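Local coordinates for ethylbenzene dehydrogenase beta-subunit (Aromatoleum aromaticum, PDB 2IVF), which carries three iron/sulfur clusters and one Fe3-S4 cluster in a ferredoxin-type subunit, consistent with a role in passing electrons within a larger assembly, at residues E49-N54 / T207-I212; G83-L88 / C190-P195; F143-A148 / D296-L301; K255-L260 / Y271-M276. One frame throughout, in Å; residues are numbered along the deposited sequence.

Contact 1 (E49-N54 / T207-I212); sequences EHMRWN and TSEKCI. With SF4 (iron/sulfur cluster), chain U.
Trp-53 lies with one face of its indole against the peptide between Lys-210 and Cys-211, a buried packing contact that brings the loop before strand 55-59 against the end of strand 207-210. The carbonyl oxygen Lys-210 O sits 3.2 Å above the ring plane, toward the rim, 3.4 Å from Trp-53 CH2. On the same face Cys-211 N lies 3.6 Å from Trp-53 CD2. Two groups meet the rim of the indole instead. Glu-209 OE1 is in the ring plane, 3.8 Å from Trp-53 CZ2, while the cluster sulfur S3 approaches Trp-53 CE3 at 3.6 Å. The carboxylate is turned 67° from the indole; OE1 also forms a salt bridge with Arg-45 and a hydrogen bond with Tyr-68 of the alpha-subunit. Met-51 crosses Glu-209 at about a right angle, its CE 3.9 Å from Glu-209 CB, and its SD accepts a weak hydrogen bond from Trp-53 NE1. At the far end Cys-211 SG, anti to the backbone N (chi1 169°), binds the cluster iron FE1 at 2.2 Å. The Cys-211 carbonyl receives Lys-210 NZ in its plane, and NZ is also hydrogen-bonded to Val-177 O. With Cys-38, Cys-214 and Cys-226 in the same pocket, the arrangement is that of a ferredoxin-type cluster site assembled from distant parts of the chain.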
loop_
_atom_site.group_PDB
_atom_site.type_symbol
_atom_site.label_atom_id
_atom_site.label_comp_id
_atom_site.label_asym_id
_atom_site.label_seq_id
_atom_site.Cartn_x
_atom_site.Cartn_y
_atom_site.Cartn_z
ATOM N N GLU B 49 2.412 15.726 15.107
ATOM C CA GLU B 49 2.638 14.397 14.552
ATOM C C GLU B 49 1.436 13.494 14.655
ATOM O O GLU B 49 1.214 12.670 13.785
ATOM C CB GLU B 49 3.824 13.734 15.269
ATOM C CG GLU B 49 5.124 14.466 15.120
ATOM C CD GLU B 49 5.540 15.228 16.360
ATOM O OE1 GLU B 49 4.656 15.754 17.089
ATOM O OE2 GLU B 49 6.765 15.286 16.588
ATOM N N HIS B 50 0.661 13.640 15.723
ATOM C CA HIS B 50 -0.588 12.924 15.868
ATOM C C HIS B 50 -1.724 13.432 14.979
ATOM O O HIS B 50 -2.741 12.793 14.912
ATOM C CB HIS B 50 -1.087 13.010 17.298
ATOM C CG HIS B 50 -1.416 14.405 17.755
ATOM N ND1 HIS B 50 -0.447 15.343 18.027
ATOM C CD2 HIS B 50 -2.609 15.034 17.925
ATOM C CE1 HIS B 50 -1.029 16.478 18.399
ATOM N NE2 HIS B 50 -2.339 16.309 18.370
ATOM N N MET B 51 -1.581 14.624 14.398
ATOM C CA MET B 51 -2.683 15.234 13.692
ATOM C C MET B 51 -2.781 14.683 12.301
ATOM O O MET B 51 -1.805 14.737 11.528
ATOM C CB MET B 51 -2.475 16.725 13.592
ATOM C CG MET B 51 -2.254 17.433 14.910
ATOM S SD MET B 51 -1.968 19.195 14.605
ATOM C CE MET B 51 -1.762 19.835 16.283
ATOM N N ARG B 52 -3.963 14.165 11.975
ATOM C CA ARG B 52 -4.307 13.753 10.615
ATOM C C ARG B 52 -5.424 14.634 10.157
ATOM O O ARG B 52 -6.604 14.269 10.205
ATOM C CB ARG B 52 -4.695 12.260 10.566
ATOM C CG ARG B 52 -3.511 11.336 10.645
ATOM C CD ARG B 52 -3.160 11.029 12.099
ATOM N NE ARG B 52 -2.039 10.092 12.193
ATOM C CZ ARG B 52 -1.594 9.607 13.335
ATOM N NH1 ARG B 52 -2.133 9.999 14.471
ATOM N NH2 ARG B 52 -0.597 8.739 13.362
ATOM N N TRP B 53 -5.042 15.833 9.744
ATOM C CA TRP B 53 -6.015 16.836 9.310
ATOM C C TRP B 53 -6.827 16.245 8.180
ATOM O O TRP B 53 -8.024 16.407 8.157
ATOM C CB TRP B 53 -5.356 18.108 8.844
ATOM C CG TRP B 53 -4.586 18.873 9.853
ATOM C CD1 TRP B 53 -4.604 18.742 11.220
ATOM C CD2 TRP B 53 -3.739 19.994 9.573
ATOM N NE1 TRP B 53 -3.818 19.687 11.783
ATOM C CE2 TRP B 53 -3.280 20.482 10.806
ATOM C CE3 TRP B 53 -3.342 20.640 8.391
ATOM C CZ2 TRP B 53 -2.398 21.542 10.898
ATOM C CZ3 TRP B 53 -2.513 21.705 8.475
ATOM C CH2 TRP B 53 -2.046 22.165 9.726
ATOM N N ASN B 54 -6.178 15.526 7.264
ATOM C CA ASN B 54 -6.875 14.667 6.358
ATOM C C ASN B 54 -6.763 13.292 6.950
ATOM O O ASN B 54 -5.651 12.802 7.225
ATOM C CB ASN B 54 -6.272 14.642 4.953
ATOM C CG ASN B 54 -7.019 13.688 4.056
ATOM O OD1 ASN B 54 -7.808 14.110 3.234
ATOM N ND2 ASN B 54 -6.814 12.367 4.256
ATOM N N THR B 207 -1.059 25.458 21.302
ATOM C CA THR B 207 -2.150 26.042 20.539
ATOM C C THR B 207 -2.814 24.846 19.894
ATOM O O THR B 207 -2.298 23.721 19.978
ATOM C CB THR B 207 -1.636 26.976 19.405
ATOM O OG1 THR B 207 -0.852 26.189 18.489
ATOM C CG2 THR B 207 -0.827 28.177 19.957
ATOM N N SER B 208 -3.981 25.094 19.329
ATOM C CA SER B 208 -4.654 24.126 18.510
ATOM C C SER B 208 -4.501 24.471 17.023
ATOM O O SER B 208 -4.373 25.631 16.620
ATOM C CB SER B 208 -6.124 24.020 18.913
ATOM O OG SER B 208 -6.247 23.503 20.240
ATOM N N GLU B 209 -4.467 23.411 16.231
ATOM C CA GLU B 209 -4.289 23.515 14.818
ATOM C C GLU B 209 -5.340 22.672 14.108
ATOM O O GLU B 209 -6.005 21.832 14.707
ATOM C CB GLU B 209 -2.918 23.017 14.444
ATOM C CG GLU B 209 -1.791 23.823 15.057
ATOM C CD GLU B 209 -0.512 23.644 14.321
ATOM O OE1 GLU B 209 -0.461 23.962 13.108
ATOM O OE2 GLU B 209 0.465 23.229 14.957
ATOM N N LYS B 210 -5.434 22.884 12.805
ATOM C CA LYS B 210 -6.455 22.267 12.010
ATOM C C LYS B 210 -6.120 22.436 10.523
ATOM O O LYS B 210 -5.260 23.224 10.127
ATOM C CB LYS B 210 -7.797 22.980 12.310
ATOM C CG LYS B 210 -7.862 24.408 11.830
ATOM C CD LYS B 210 -9.200 25.052 12.080
ATOM C CE LYS B 210 -10.320 24.543 11.216
ATOM N NZ LYS B 210 -9.964 24.579 9.766
ATOM N N CYS B 211 -6.885 21.743 9.706
ATOM C CA CYS B 211 -6.825 21.927 8.273
ATOM C C CYS B 211 -6.926 23.391 7.925
ATOM O O CYS B 211 -7.825 24.081 8.380
ATOM C CB CYS B 211 -7.934 21.118 7.629
ATOM S SG CYS B 211 -8.279 21.393 5.920
ATOM N N ILE B 212 -5.957 23.848 7.140
ATOM C CA ILE B 212 -5.873 25.234 6.664
ATOM C C ILE B 212 -6.365 25.390 5.203
ATOM O O ILE B 212 -6.157 26.409 4.550
ATOM C CB ILE B 212 -4.430 25.761 6.853
ATOM C CG1 ILE B 212 -3.411 24.964 6.014
ATOM C CG2 ILE B 212 -4.091 25.703 8.362
ATOM C CD1 ILE B 212 -2.024 25.673 5.864
HETATM FE FE1 SF4 U . -6.638 20.478 4.760
HETATM FE FE2 SF4 U . -4.465 19.003 4.841
HETATM FE FE3 SF4 U . -6.246 18.638 2.861
HETATM FE FE4 SF4 U . -4.715 20.851 2.818
HETATM S S1 SF4 U . -3.985 18.688 2.591
HETATM S S2 SF4 U . -6.974 20.799 2.533
HETATM S S3 SF4 U . -4.494 21.296 5.094
HETATM S S4 SF4 U . -6.555 18.243 5.149
#

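Contact 2 (G83-L88 / C190-P195); sequences GVLPTL and CVEACP. With F3S (Fe3-s4 cluster), chain R; SF4 (iron/sulfur cluster), chain S.
Leu-85 and Pro-86 pack on Val-191 and Glu-192, bringing the loop after strand 79-80 against helix 189-193 of a ferredoxin-type CxxxCP motif. The motif's two cysteines serve different clusters: Cys-190 SG, in the helix, binds iron FE4 of the Fe3-S4 cluster, and Cys-194 SG, just after it, binds iron FE1 of an iron/sulfur cluster. One group of contacts is apolar. Leu-85 crosses Val-191 at about a right angle, its CD2 3.7 Å from Val-191 CB and 3.4 Å from Glu-192 CG. Pro-86 CD meets Val-191 CG1 at 3.7 Å. Glu-192 CG is anti to the carbonyl carbon (chi1 -61°), and the extended chain runs past Leu-85. The rest involve the Gly-83 backbone, a water and the Glu-192 carboxylate. Gly-83 CA directs a nearly straight C-H toward Glu-192 O (167° at H). Glu-192 OE2 forms a salt bridge with a basic side chain of another protein chain, while a water accepts from Gly-83 N at 2.9 Å and donates to Glu-192 OE1 at 3.1 Å.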
loop_
_atom_site.group_PDB
_atom_site.type_symbol
_atom_site.label_atom_id
_atom_site.label_comp_id
_atom_site.label_asym_id
_atom_site.label_seq_id
_atom_site.Cartn_x
_atom_site.Cartn_y
_atom_site.Cartn_z
ATOM N N GLY B 83 -19.040 19.311 24.823
ATOM C CA GLY B 83 -18.252 18.279 24.198
ATOM C C GLY B 83 -17.103 17.849 25.078
ATOM O O GLY B 83 -16.911 18.394 26.149
ATOM N N VAL B 84 -16.356 16.844 24.634
ATOM C CA VAL B 84 -15.239 16.339 25.431
ATOM C C VAL B 84 -13.987 16.263 24.590
ATOM O O VAL B 84 -14.055 16.120 23.379
ATOM C CB VAL B 84 -15.529 14.959 26.070
ATOM C CG1 VAL B 84 -16.767 15.019 26.956
ATOM C CG2 VAL B 84 -15.708 13.926 25.064
ATOM N N LEU B 85 -12.838 16.338 25.246
ATOM C CA LEU B 85 -11.581 16.429 24.563
ATOM C C LEU B 85 -11.086 15.047 24.224
ATOM O O LEU B 85 -11.092 14.150 25.079
ATOM C CB LEU B 85 -10.544 17.133 25.428
ATOM C CG LEU B 85 -10.842 18.609 25.639
ATOM C CD1 LEU B 85 -9.973 19.159 26.734
ATOM C CD2 LEU B 85 -10.665 19.372 24.348
ATOM N N PRO B 86 -10.649 14.862 22.981
ATOM C CA PRO B 86 -9.934 13.647 22.669
ATOM C C PRO B 86 -8.562 13.576 23.300
ATOM O O PRO B 86 -7.893 14.601 23.534
ATOM C CB PRO B 86 -9.764 13.702 21.155
ATOM C CG PRO B 86 -10.559 14.809 20.697
ATOM C CD PRO B 86 -10.800 15.722 21.808
ATOM N N THR B 87 -8.134 12.342 23.509
ATOM C CA THR B 87 -6.819 12.067 24.032
ATOM C C THR B 87 -5.868 11.864 22.857
ATOM O O THR B 87 -6.290 11.816 21.692
ATOM C CB THR B 87 -6.857 10.798 24.870
ATOM O OG1 THR B 87 -7.306 9.746 24.007
ATOM C CG2 THR B 87 -7.794 10.944 26.118
ATOM N N LEU B 88 -4.568 11.762 23.158
ATOM C CA LEU B 88 -3.561 11.479 22.157
ATOM C C LEU B 88 -3.872 10.168 21.445
ATOM O O LEU B 88 -3.761 10.059 20.206
ATOM C CB LEU B 88 -2.178 11.369 22.795
ATOM C CG LEU B 88 -1.007 11.039 21.862
ATOM C CD1 LEU B 88 -1.121 11.868 20.604
ATOM C CD2 LEU B 88 0.343 11.247 22.576
ATOM N N CYS B 190 -12.753 25.071 21.560
ATOM C CA CYS B 190 -13.009 24.834 20.132
ATOM C C CYS B 190 -12.967 23.383 19.818
ATOM O O CYS B 190 -13.761 22.890 19.038
ATOM C CB CYS B 190 -11.975 25.554 19.265
ATOM S SG CYS B 190 -10.236 25.064 19.653
ATOM N N VAL B 191 -12.020 22.678 20.417
ATOM C CA VAL B 191 -11.916 21.241 20.190
ATOM C C VAL B 191 -13.158 20.480 20.682
ATOM O O VAL B 191 -13.692 19.596 19.976
ATOM C CB VAL B 191 -10.655 20.660 20.865
ATOM C CG1 VAL B 191 -10.540 19.176 20.569
ATOM C CG2 VAL B 191 -9.396 21.398 20.381
ATOM N N GLU B 192 -13.617 20.814 21.877
ATOM C CA GLU B 192 -14.818 20.215 22.431
ATOM C C GLU B 192 -16.077 20.583 21.608
ATOM O O GLU B 192 -16.994 19.783 21.436
ATOM C CB GLU B 192 -15.011 20.696 23.889
ATOM C CG GLU B 192 -13.881 20.334 24.864
ATOM C CD GLU B 192 -13.940 21.120 26.172
ATOM O OE1 GLU B 192 -14.762 22.036 26.303
ATOM O OE2 GLU B 192 -13.145 20.822 27.057
ATOM N N ALA B 193 -16.106 21.823 21.126
ATOM C CA ALA B 193 -17.217 22.349 20.357
ATOM C C ALA B 193 -17.345 21.798 18.936
ATOM O O ALA B 193 -18.442 21.736 18.420
ATOM C CB ALA B 193 -17.124 23.876 20.309
ATOM N N CYS B 194 -16.244 21.486 18.292
ATOM C CA CYS B 194 -16.293 20.988 16.938
ATOM C C CYS B 194 -16.814 19.556 16.992
ATOM O O CYS B 194 -16.134 18.691 17.509
ATOM C CB CYS B 194 -14.932 21.002 16.258
ATOM S SG CYS B 194 -14.943 19.968 14.758
ATOM N N PRO B 195 -18.014 19.307 16.435
ATOM C CA PRO B 195 -18.606 17.992 16.566
ATOM C C PRO B 195 -17.945 16.995 15.662
ATOM O O PRO B 195 -18.263 15.815 15.733
ATOM C CB PRO B 195 -20.029 18.230 16.112
ATOM C CG PRO B 195 -19.901 19.279 15.116
ATOM C CD PRO B 195 -18.852 20.200 15.631
HETATM FE FE1 F3S R . -7.069 28.278 20.854
HETATM FE FE3 F3S R . -9.474 29.319 21.290
HETATM FE FE4 F3S R . -9.316 26.817 20.722
HETATM S S1 F3S R . -7.579 29.730 22.423
HETATM S S2 F3S R . -7.300 26.147 21.447
HETATM S S3 F3S R . -8.690 28.504 19.438
HETATM S S4 F3S R . -10.679 27.700 22.230
HETATM FE FE1 SF4 S . -15.061 21.678 13.147
HETATM FE FE2 SF4 S . -14.794 24.289 12.963
HETATM FE FE3 SF4 S . -16.501 22.962 11.272
HETATM FE FE4 SF4 S . -13.793 22.644 10.967
HETATM S S1 SF4 S . -15.009 24.592 10.686
HETATM S S2 SF4 S . -15.399 20.987 11.014
HETATM S S3 SF4 S . -13.091 22.811 13.115
HETATM S S4 SF4 S . -16.738 23.203 13.552
HETATM O O HOH W 1 -17.748 21.826 25.593
#

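Contact 3 (F143-A148 / D296-L301); sequences FFFYLA and DVLEGL
Phe-143, Phe-145 and Leu-147 meet Val-297, Leu-298 and Leu-301 in alpha/beta packing of a helix on a sheet, a buried apolar interface between the antiparallel sheet built on strand 141-149 and helix 295-302. Strand 145-148 and helix 296-301 run almost parallel, their directions 4° apart and their axes 13.3 Å apart at closest approach, a separation spanned by apolar side chains. Strand alternation decides who takes part: every second residue points toward the helix. Phe-145 holds its CG between the backbone N and the carbonyl carbon (chi1 56°), and the ring reaches Leu-298 and Leu-301 together. It crosses Leu-298 obliquely, Phe-145 CE1 lying 3.8 Å from Leu-298 CD2. The CB of Leu-298 does not head for the strand, but its CD2 methyl still reaches the ring. Leu-301 meets Phe-145 tip to tip, its CD1 at the ring edge near the plane. Its CB points toward the strand. At one end of the layer Val-297 CG1 approaches Phe-143 CE2 at 4.2 Å, at a slant to the ring. Tyr-59 of the neighbouring strand 55-59 touches both Val-297 and Leu-301, and Pro-275 packs on Phe-145. At the other end Leu-301 CD1 has two partners, Phe-145 CZ at 4.1 Å and Leu-147 CD2 at 4.4 Å.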
loop_
_atom_site.group_PDB
_atom_site.type_symbol
_atom_site.label_atom_id
_atom_site.label_comp_id
_atom_site.label_asym_id
_atom_site.label_seq_id
_atom_site.Cartn_x
_atom_site.Cartn_y
_atom_site.Cartn_z
ATOM N N PHE B 143 -20.336 -5.330 5.104
ATOM C CA PHE B 143 -20.176 -4.132 4.293
ATOM C C PHE B 143 -19.224 -3.152 4.950
ATOM O O PHE B 143 -19.068 -3.127 6.173
ATOM C CB PHE B 143 -21.510 -3.501 4.047
ATOM C CG PHE B 143 -22.138 -2.983 5.268
ATOM C CD1 PHE B 143 -22.929 -3.800 6.058
ATOM C CD2 PHE B 143 -21.918 -1.687 5.658
ATOM C CE1 PHE B 143 -23.531 -3.316 7.195
ATOM C CE2 PHE B 143 -22.544 -1.201 6.835
ATOM C CZ PHE B 143 -23.303 -2.024 7.587
ATOM N N PHE B 144 -18.550 -2.379 4.107
ATOM C CA PHE B 144 -17.660 -1.341 4.561
ATOM C C PHE B 144 -17.317 -0.529 3.316
ATOM O O PHE B 144 -17.484 -0.995 2.184
ATOM C CB PHE B 144 -16.367 -1.921 5.143
ATOM C CG PHE B 144 -15.494 -2.570 4.110
ATOM C CD1 PHE B 144 -14.534 -1.852 3.451
ATOM C CD2 PHE B 144 -15.632 -3.945 3.802
ATOM C CE1 PHE B 144 -13.749 -2.452 2.444
ATOM C CE2 PHE B 144 -14.847 -4.521 2.835
ATOM C CZ PHE B 144 -13.899 -3.760 2.147
ATOM N N PHE B 145 -16.849 0.681 3.567
ATOM C CA PHE B 145 -16.313 1.589 2.569
ATOM C C PHE B 145 -15.338 2.476 3.335
ATOM O O PHE B 145 -15.282 2.389 4.568
ATOM C CB PHE B 145 -17.423 2.408 1.890
ATOM C CG PHE B 145 -18.283 3.176 2.810
ATOM C CD1 PHE B 145 -19.440 2.610 3.329
ATOM C CD2 PHE B 145 -17.966 4.481 3.183
ATOM C CE1 PHE B 145 -20.267 3.305 4.165
ATOM C CE2 PHE B 145 -18.777 5.179 4.047
ATOM C CZ PHE B 145 -19.959 4.592 4.531
ATOM N N TYR B 146 -14.588 3.326 2.623
ATOM C CA TYR B 146 -13.583 4.159 3.234
ATOM C C TYR B 146 -14.060 5.583 3.295
ATOM O O TYR B 146 -14.716 6.079 2.351
ATOM C CB TYR B 146 -12.275 4.023 2.483
ATOM C CG TYR B 146 -11.783 2.599 2.446
ATOM C CD1 TYR B 146 -11.286 2.005 3.600
ATOM C CD2 TYR B 146 -11.784 1.858 1.266
ATOM C CE1 TYR B 146 -10.848 0.690 3.595
ATOM C CE2 TYR B 146 -11.291 0.515 1.233
ATOM C CZ TYR B 146 -10.821 -0.037 2.411
ATOM O OH TYR B 146 -10.348 -1.328 2.398
ATOM N N LEU B 147 -13.781 6.250 4.417
ATOM C CA LEU B 147 -14.367 7.545 4.666
ATOM C C LEU B 147 -13.286 8.575 4.989
ATOM O O LEU B 147 -12.724 8.588 6.099
ATOM C CB LEU B 147 -15.363 7.433 5.814
ATOM C CG LEU B 147 -16.067 8.756 6.203
ATOM C CD1 LEU B 147 -16.810 9.339 4.991
ATOM C CD2 LEU B 147 -17.036 8.570 7.423
ATOM N N ALA B 148 -12.992 9.391 3.977
ATOM C CA ALA B 148 -12.061 10.498 4.061
ATOM C C ALA B 148 -12.733 11.700 4.637
ATOM O O ALA B 148 -13.890 12.030 4.298
ATOM C CB ALA B 148 -11.436 10.832 2.666
ATOM N N ASP B 296 -30.297 2.834 6.497
ATOM C CA ASP B 296 -30.352 3.651 7.693
ATOM C C ASP B 296 -28.968 3.992 8.205
ATOM O O ASP B 296 -28.781 5.047 8.783
ATOM C CB ASP B 296 -31.259 3.047 8.792
ATOM C CG ASP B 296 -30.825 1.656 9.239
ATOM O OD1 ASP B 296 -30.052 0.995 8.542
ATOM O OD2 ASP B 296 -31.303 1.194 10.301
ATOM N N VAL B 297 -27.988 3.139 7.924
ATOM C CA VAL B 297 -26.599 3.424 8.226
ATOM C C VAL B 297 -26.090 4.608 7.424
ATOM O O VAL B 297 -25.554 5.550 7.992
ATOM C CB VAL B 297 -25.700 2.155 7.985
ATOM C CG1 VAL B 297 -24.207 2.483 8.115
ATOM C CG2 VAL B 297 -26.088 1.076 9.010
ATOM N N LEU B 298 -26.359 4.618 6.121
ATOM C CA LEU B 298 -25.919 5.707 5.278
ATOM C C LEU B 298 -26.692 6.981 5.622
ATOM O O LEU B 298 -26.111 8.057 5.609
ATOM C CB LEU B 298 -26.051 5.398 3.785
ATOM C CG LEU B 298 -25.166 4.288 3.275
ATOM C CD1 LEU B 298 -25.323 4.086 1.763
ATOM C CD2 LEU B 298 -23.734 4.638 3.591
ATOM N N GLU B 299 -27.961 6.842 5.958
ATOM C CA GLU B 299 -28.768 7.978 6.407
ATOM C C GLU B 299 -28.216 8.573 7.700
ATOM O O GLU B 299 -28.326 9.780 7.921
ATOM C CB GLU B 299 -30.234 7.598 6.652
ATOM C CG GLU B 299 -31.014 7.327 5.388
ATOM C CD GLU B 299 -32.423 6.884 5.639
ATOM O OE1 GLU B 299 -32.712 6.436 6.757
ATOM O OE2 GLU B 299 -33.240 6.980 4.700
ATOM N N GLY B 300 -27.626 7.743 8.549
ATOM C CA GLY B 300 -27.067 8.231 9.778
ATOM C C GLY B 300 -25.939 9.212 9.522
ATOM O O GLY B 300 -25.768 10.180 10.291
ATOM N N LEU B 301 -25.186 8.976 8.444
ATOM C CA LEU B 301 -24.068 9.800 8.070
ATOM C C LEU B 301 -24.445 10.946 7.154
ATOM O O LEU B 301 -23.957 12.049 7.318
ATOM C CB LEU B 301 -23.045 8.964 7.337
ATOM C CG LEU B 301 -22.330 7.907 8.169
ATOM C CD1 LEU B 301 -21.263 7.291 7.341
ATOM C CD2 LEU B 301 -21.804 8.529 9.501
#

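Contact 4 (K255-L260 / Y271-M276)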
loop_
_atom_site.group_PDB
_atom_site.type_symbol
_atom_site.label_atom_id
_atom_site.label_comp_id
_atom_site.label_asym_id
_atom_site.label_seq_id
_atom_site.Cartn_x
_atom_site.Cartn_y
_atom_site.Cartn_z
ATOM N N LYS B 255 -27.323 17.309 -6.871
ATOM C CA LYS B 255 -27.519 17.111 -5.431
ATOM C C LYS B 255 -27.232 15.670 -5.019
ATOM O O LYS B 255 -28.010 15.063 -4.303
ATOM C CB LYS B 255 -28.930 17.513 -5.001
ATOM C CG LYS B 255 -29.382 18.844 -5.581
ATOM C CD LYS B 255 -30.707 19.358 -5.025
ATOM C CE LYS B 255 -31.078 20.734 -5.648
ATOM N NZ LYS B 255 -31.491 20.789 -7.149
ATOM N N VAL B 256 -26.103 15.149 -5.459
ATOM C CA VAL B 256 -25.716 13.749 -5.145
ATOM C C VAL B 256 -24.596 13.692 -4.128
ATOM O O VAL B 256 -24.192 12.625 -3.704
ATOM C CB VAL B 256 -25.279 12.970 -6.425
ATOM C CG1 VAL B 256 -26.508 12.705 -7.302
ATOM C CG2 VAL B 256 -24.182 13.728 -7.171
ATOM N N ALA B 257 -24.086 14.869 -3.748
ATOM C CA ALA B 257 -22.993 14.974 -2.817
ATOM C C ALA B 257 -23.606 15.583 -1.531
ATOM O O ALA B 257 -24.173 16.683 -1.557
ATOM C CB ALA B 257 -21.868 15.824 -3.398
ATOM N N LEU B 258 -23.582 14.808 -0.455
ATOM C CA LEU B 258 -24.277 15.109 0.779
ATOM C C LEU B 258 -23.346 15.389 1.947
ATOM O O LEU B 258 -22.295 14.794 2.081
ATOM C CB LEU B 258 -25.184 13.936 1.171
ATOM C CG LEU B 258 -26.173 13.479 0.118
ATOM C CD1 LEU B 258 -26.841 12.184 0.558
ATOM C CD2 LEU B 258 -27.205 14.584 -0.253
ATOM N N PRO B 259 -23.784 16.273 2.853
ATOM C CA PRO B 259 -22.990 16.621 3.992
ATOM C C PRO B 259 -22.890 15.534 5.014
ATOM O O PRO B 259 -23.830 14.742 5.215
ATOM C CB PRO B 259 -23.747 17.813 4.605
ATOM C CG PRO B 259 -25.121 17.618 4.231
ATOM C CD PRO B 259 -25.059 17.001 2.835
ATOM N N LEU B 260 -21.750 15.492 5.678
ATOM C CA LEU B 260 -21.574 14.541 6.757
ATOM C C LEU B 260 -22.163 15.110 8.068
ATOM O O LEU B 260 -21.785 16.193 8.545
ATOM C CB LEU B 260 -20.090 14.121 6.878
ATOM C CG LEU B 260 -19.684 13.246 8.086
ATOM C CD1 LEU B 260 -20.265 11.853 7.967
ATOM C CD2 LEU B 260 -18.122 13.189 8.228
ATOM N N TYR B 271 -18.810 17.479 0.939
ATOM C CA TYR B 271 -19.987 16.747 0.501
ATOM C C TYR B 271 -19.559 15.426 -0.082
ATOM O O TYR B 271 -18.587 15.348 -0.818
ATOM C CB TYR B 271 -20.806 17.565 -0.484
ATOM C CG TYR B 271 -21.200 18.909 0.065
ATOM C CD1 TYR B 271 -20.310 19.985 0.045
ATOM C CD2 TYR B 271 -22.472 19.119 0.602
ATOM C CE1 TYR B 271 -20.681 21.226 0.581
ATOM C CE2 TYR B 271 -22.833 20.325 1.137
ATOM C CZ TYR B 271 -21.956 21.377 1.110
ATOM O OH TYR B 271 -22.417 22.540 1.642
ATOM N N TYR B 272 -20.327 14.406 0.234
ATOM C CA TYR B 272 -19.964 13.038 -0.054
ATOM C C TYR B 272 -20.989 12.400 -0.984
ATOM O O TYR B 272 -22.187 12.552 -0.791
ATOM C CB TYR B 272 -19.935 12.233 1.238
ATOM C CG TYR B 272 -18.816 12.623 2.147
ATOM C CD1 TYR B 272 -18.978 13.674 3.059
ATOM C CD2 TYR B 272 -17.621 11.917 2.155
ATOM C CE1 TYR B 272 -17.954 14.018 3.907
ATOM C CE2 TYR B 272 -16.580 12.278 2.964
ATOM C CZ TYR B 272 -16.747 13.318 3.841
ATOM O OH TYR B 272 -15.733 13.663 4.690
ATOM N N VAL B 273 -20.502 11.775 -2.048
ATOM C CA VAL B 273 -21.338 10.886 -2.892
ATOM C C VAL B 273 -21.383 9.544 -2.163
ATOM O O VAL B 273 -20.338 8.881 -1.961
ATOM C CB VAL B 273 -20.792 10.693 -4.316
ATOM C CG1 VAL B 273 -21.789 9.893 -5.153
ATOM C CG2 VAL B 273 -20.497 12.074 -4.982
ATOM N N PRO B 274 -22.588 9.135 -1.738
ATOM C CA PRO B 274 -22.646 7.939 -0.922
ATOM C C PRO B 274 -22.375 6.693 -1.768
ATOM O O PRO B 274 -22.629 6.681 -2.994
ATOM C CB PRO B 274 -24.084 7.963 -0.377
ATOM C CG PRO B 274 -24.884 8.659 -1.392
ATOM C CD PRO B 274 -23.935 9.727 -1.928
ATOM N N PRO B 275 -21.923 5.622 -1.099
ATOM C CA PRO B 275 -21.569 4.414 -1.767
ATOM C C PRO B 275 -22.766 3.594 -2.161
ATOM O O PRO B 275 -23.668 3.364 -1.347
ATOM C CB PRO B 275 -20.728 3.669 -0.723
ATOM C CG PRO B 275 -21.279 4.055 0.562
ATOM C CD PRO B 275 -21.764 5.505 0.364
ATOM N N MET B 276 -22.749 3.126 -3.390
ATOM C CA MET B 276 -23.768 2.204 -3.918
ATOM C C MET B 276 -23.649 0.837 -3.240
ATOM O O MET B 276 -24.666 0.240 -2.863
ATOM C CB MET B 276 -23.606 2.067 -5.434
ATOM C CG MET B 276 -23.907 3.351 -6.215
ATOM S SD MET B 276 -23.530 3.192 -7.968
ATOM C CE MET B 276 -21.729 3.107 -7.979
#
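Tyr-271 and Tyr-272 send their rings to different faces of a beta hairpin; Tyr-271 meets Ala-257 and Pro-259, Tyr-272 meets Leu-260 and the carbonyl of Leu-258. Tyr-271 CB packs 3.6 Å from Ala-257 CB; with CG anti to its carbonyl carbon (chi1 -56°), the ring lies aslant the Pro-259 ring, Tyr-271 CD2 to Pro-259 CD at 4.0 Å. Tyr-272 turns its edge to Leu-258 O, which lies in the ring plane, while Leu-260 CB comes at a slant to Tyr-272 CE1 at 3.7 Å. The Tyr-272 hydroxyl is hydrogen-bonded beyond the hairpin to Ala-148 O. Between the side chains, Leu-258 N gives a nearly straight hydrogen bond (172°) to Tyr-272 O, and Tyr-272 N returns one to Leu-258 O, both 2.7 Å long. Beyond this hydrogen-bonded pair, Val-256 O receives the C-H of Val-273 CA at 3.4 Å and meets Pro-274 CD. The chemistry implies a brief strand pairing, fixed by two short backbone N-H...O hydrogen bonds and extended by C-H contacts and apolar packing.

Overall arrangement
From the N terminus, 49-54 opens contact 1 and 83-88 opens contact 2, whose loop is nested within the first. Before either closes, 143-148 begins contact 3, which therefore crosses both. Contact 2 then closes at 190-195 and contact 1 at 207-212; these neighbours touch through His-50 with Leu-88 and Ser-208 with Val-191, joining loops to the cluster-binding core. Contact 4 follows as a local hairpin, 255-260 with 271-276, inside the long loop that contact 3 finally closes at 296-301. Contacts 3 and 4, centres about 10 Å apart, tie the sheet of strand 141-149, the sheet of strand 270-273 and helix 295-302 together on the side of the chain's centre opposite contact 1.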